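Local coordinates for peptide amidase (Stenotrophomonas maltophilia, PDB 1M22), which probably hydrolyses amide bonds, as an amidase of the amidase signature family that uses a serine nucleophile, at residues I158-C163 and A421-S426. Sequence-based numbering, arbitrary orientation.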
ATOM      1  N   ILE A 158     -20.156   2.014  -4.709  1.00  8.91           N
ATOM      2  CA  ILE A 158     -20.125   2.237  -3.264  1.00  8.96           C
ATOM      3  C   ILE A 158     -20.702   1.172  -2.344  1.00  7.49           C
ATOM      4  O   ILE A 158     -20.493   1.222  -1.134  1.00  9.21           O
ATOM      5  CB  ILE A 158     -20.719   3.627  -2.907  1.00 10.58           C
ATOM      6  CG1 ILE A 158     -22.174   3.734  -3.368  1.00 14.12           C
ATOM      7  CG2 ILE A 158     -19.879   4.717  -3.554  1.00 13.48           C
ATOM      8  CD1 ILE A 158     -23.166   3.036  -2.461  1.00 17.32           C
ATOM      9  N   SER A 159     -21.407   0.206  -2.915  1.00  7.62           N
ATOM     10  CA  SER A 159     -21.962  -0.891  -2.133  1.00  7.65           C
ATOM     11  C   SER A 159     -20.901  -1.982  -1.984  1.00  7.81           C
ATOM     12  O   SER A 159     -21.047  -2.902  -1.177  1.00  8.74           O
ATOM     13  CB  SER A 159     -23.159  -1.485  -2.861  1.00  9.22           C
ATOM     14  OG  SER A 159     -22.773  -1.885  -4.167  1.00  9.19           O
ATOM     15  N   HIS A 160     -19.830  -1.869  -2.767  1.00  7.52           N
ATOM     16  CA  HIS A 160     -18.781  -2.874  -2.758  1.00  7.26           C
ATOM     17  C   HIS A 160     -17.518  -2.527  -1.991  1.00  6.08           C
ATOM     18  O   HIS A 160     -17.239  -1.368  -1.690  1.00  7.00           O
ATOM     19  CB  HIS A 160     -18.465  -3.295  -4.197  1.00  7.70           C
ATOM     20  CG  HIS A 160     -19.592  -4.036  -4.851  1.00  7.32           C
ATOM     21  ND1 HIS A 160     -19.404  -5.142  -5.652  1.00 11.46           N
ATOM     22  CD2 HIS A 160     -20.931  -3.843  -4.787  1.00  6.83           C
ATOM     23  CE1 HIS A 160     -20.579  -5.598  -6.050  1.00  8.03           C
ATOM     24  NE2 HIS A 160     -21.521  -4.827  -5.538  1.00 12.17           N
ATOM     25  N   SER A 161     -16.758  -3.569  -1.685  1.00  7.21           N
ATOM     26  CA  SER A 161     -15.556  -3.453  -0.885  1.00  6.80           C
ATOM     27  C   SER A 161     -14.344  -2.782  -1.500  1.00  6.13           C
ATOM     28  O   SER A 161     -14.064  -2.939  -2.688  1.00  6.69           O
ATOM     29  CB  SER A 161     -15.139  -4.843  -0.407  1.00  7.76           C
ATOM     30  OG  SER A 161     -14.038  -4.763   0.477  1.00  7.70           O
ATOM     31  N   PRO A 162     -13.616  -2.002  -0.688  1.00  6.40           N
ATOM     32  CA  PRO A 162     -12.411  -1.327  -1.174  1.00  6.33           C
ATOM     33  C   PRO A 162     -11.217  -2.237  -0.867  1.00  7.34           C
ATOM     34  O   PRO A 162     -10.079  -1.904  -1.187  1.00  7.76           O
ATOM     35  CB  PRO A 162     -12.368  -0.066  -0.327  1.00  7.91           C
ATOM     36  CG  PRO A 162     -12.867  -0.563   0.999  1.00  6.71           C
ATOM     37  CD  PRO A 162     -14.054  -1.424   0.598  1.00  6.39           C
ATOM     38  N   CYS A 163     -11.498  -3.390  -0.264  1.00  6.58           N
ATOM     39  CA  CYS A 163     -10.467  -4.339   0.166  1.00  7.01           C
ATOM     40  C   CYS A 163      -9.645  -3.652   1.273  1.00  6.95           C
ATOM     41  O   CYS A 163     -10.114  -2.678   1.863  1.00  8.12           O
ATOM     42  CB  CYS A 163      -9.575  -4.774  -1.004  1.00  9.15           C
ATOM     43  SG  CYS A 163      -8.593  -6.275  -0.682  1.00 14.20           S
ATOM     44  N   ALA A 421     -14.036  -6.444  -6.697  1.00  8.87           N
ATOM     45  CA  ALA A 421     -14.682  -6.071  -5.449  1.00  8.73           C
ATOM     46  C   ALA A 421     -15.983  -6.843  -5.246  1.00  9.42           C
ATOM     47  O   ALA A 421     -16.703  -7.139  -6.201  1.00  9.64           O
ATOM     48  CB  ALA A 421     -14.956  -4.573  -5.438  1.00  9.69           C
ATOM     49  N   TRP A 422     -16.272  -7.146  -3.988  1.00  9.82           N
ATOM     50  CA  TRP A 422     -17.466  -7.887  -3.600  1.00 10.83           C
ATOM     51  C   TRP A 422     -18.356  -7.003  -2.729  1.00 10.49           C
ATOM     52  O   TRP A 422     -17.901  -5.999  -2.181  1.00  9.68           O
ATOM     53  CB  TRP A 422     -17.046  -9.124  -2.807  1.00 11.31           C
ATOM     54  CG  TRP A 422     -16.185  -8.776  -1.626  1.00 12.91           C
ATOM     55  CD1 TRP A 422     -16.602  -8.529  -0.349  1.00 14.76           C
ATOM     56  CD2 TRP A 422     -14.765  -8.572  -1.629  1.00 14.62           C
ATOM     57  NE1 TRP A 422     -15.532  -8.182   0.443  1.00 15.80           N
ATOM     58  CE2 TRP A 422     -14.392  -8.201  -0.318  1.00 14.40           C
ATOM     59  CE3 TRP A 422     -13.772  -8.666  -2.615  1.00 16.59           C
ATOM     60  CZ2 TRP A 422     -13.067  -7.922   0.034  1.00 16.30           C
ATOM     61  CZ3 TRP A 422     -12.452  -8.386  -2.265  1.00 16.48           C
ATOM     62  CH2 TRP A 422     -12.114  -8.019  -0.950  1.00 16.24           C
ATOM     63  N   PRO A 423     -19.645  -7.358  -2.597  1.00  9.99           N
ATOM     64  CA  PRO A 423     -20.557  -6.565  -1.768  1.00 10.23           C
ATOM     65  C   PRO A 423     -20.017  -6.515  -0.340  1.00 11.15           C
ATOM     66  O   PRO A 423     -19.632  -7.545   0.215  1.00 12.41           O
ATOM     67  CB  PRO A 423     -21.867  -7.347  -1.855  1.00 12.34           C
ATOM     68  CG  PRO A 423     -21.799  -7.972  -3.206  1.00 12.98           C
ATOM     69  CD  PRO A 423     -20.366  -8.442  -3.288  1.00 12.00           C
ATOM     70  N   ILE A 424     -19.984  -5.326   0.251  1.00 10.77           N
ATOM     71  CA  ILE A 424     -19.485  -5.172   1.613  1.00 13.93           C
ATOM     72  C   ILE A 424     -20.266  -6.031   2.603  1.00 19.32           C
ATOM     73  O   ILE A 424     -19.674  -6.704   3.445  1.00 20.21           O
ATOM     74  CB  ILE A 424     -19.549  -3.697   2.071  1.00 12.49           C
ATOM     75  CG1 ILE A 424     -18.589  -2.851   1.228  1.00 12.22           C
ATOM     76  CG2 ILE A 424     -19.192  -3.592   3.553  1.00 13.45           C
ATOM     77  CD1 ILE A 424     -18.697  -1.363   1.484  1.00 12.92           C
ATOM     78  N   ARG A 425     -21.591  -6.007   2.495  1.00 23.05           N
ATOM     79  CA  ARG A 425     -22.448  -6.778   3.391  1.00 31.12           C
ATOM     80  C   ARG A 425     -22.449  -8.273   3.083  1.00 35.31           C
ATOM     81  O   ARG A 425     -23.415  -8.974   3.384  1.00 37.59           O
ATOM     82  CB  ARG A 425     -23.882  -6.241   3.338  1.00 31.22           C
ATOM     83  CG  ARG A 425     -24.056  -4.863   3.962  1.00 32.99           C
ATOM     84  CD  ARG A 425     -25.469  -4.334   3.751  1.00 32.75           C
ATOM     85  NE  ARG A 425     -25.673  -3.032   4.383  1.00 34.01           N
ATOM     86  CZ  ARG A 425     -25.744  -2.839   5.696  1.00 35.50           C
ATOM     87  NH1 ARG A 425     -25.629  -3.865   6.528  1.00 35.26           N
ATOM     88  NH2 ARG A 425     -25.931  -1.618   6.179  1.00 35.67           N
ATOM     89  N   SER A 426     -21.363  -8.756   2.485  1.00 39.26           N
ATOM     90  CA  SER A 426     -21.234 -10.170   2.148  1.00 42.74           C
ATOM     91  C   SER A 426     -19.860 -10.451   1.549  1.00 44.14           C
ATOM     92  O   SER A 426     -18.985 -11.010   2.211  1.00 45.76           O
ATOM     93  CB  SER A 426     -22.315 -10.590   1.147  1.00 44.50           C
ATOM     94  OG  SER A 426     -22.002 -10.143  -0.160  1.00 46.40           O
TER
HETATM   95  O   HOH W   1     -22.908  -3.451   0.736  1.00 18.99           O
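Ser161 N donates to Trp422 O over 2.7 Å, and two residues on from Trp422, Ile424 N donates almost straight (177°) to Ser159 O, two residues back from Ser161. These two bonds flank His160 and Pro423 and make a single beta bridge, showing how irregular loops can borrow strand pairing for one step. Side chains pack around it. Ser161 CB lies over the Trp422 indole, 3.6 Å from the centroid of the five-membered ring, a CH-pi contact. Cys163 SG instead meets the indole at its edge, 3.9 Å from Trp422 CH2. Pro423 CG stands over a face of the His160 imidazole, whose ND1 reaches Ala421 O at the ring edge in a weak bond of 3.4 Å. Ile424 CG1, anti to its own carbonyl carbon (chi1 -65°), packs against His160 C. Within the amidase fold the bridge joins the loop before helix 167-174 to the one after sheet strand 412-416; the Cys163 side chain is about 8 Å from those of the catalytic Ser165 and Ser189. Further out, Ser161 OG, anti to its backbone N (chi1 -175°), accepts from Cys163 N in an ST turn. A water donates to Ser159 O, giving that oxygen a second donor, while Asn154 ND2 binds Ser161 O.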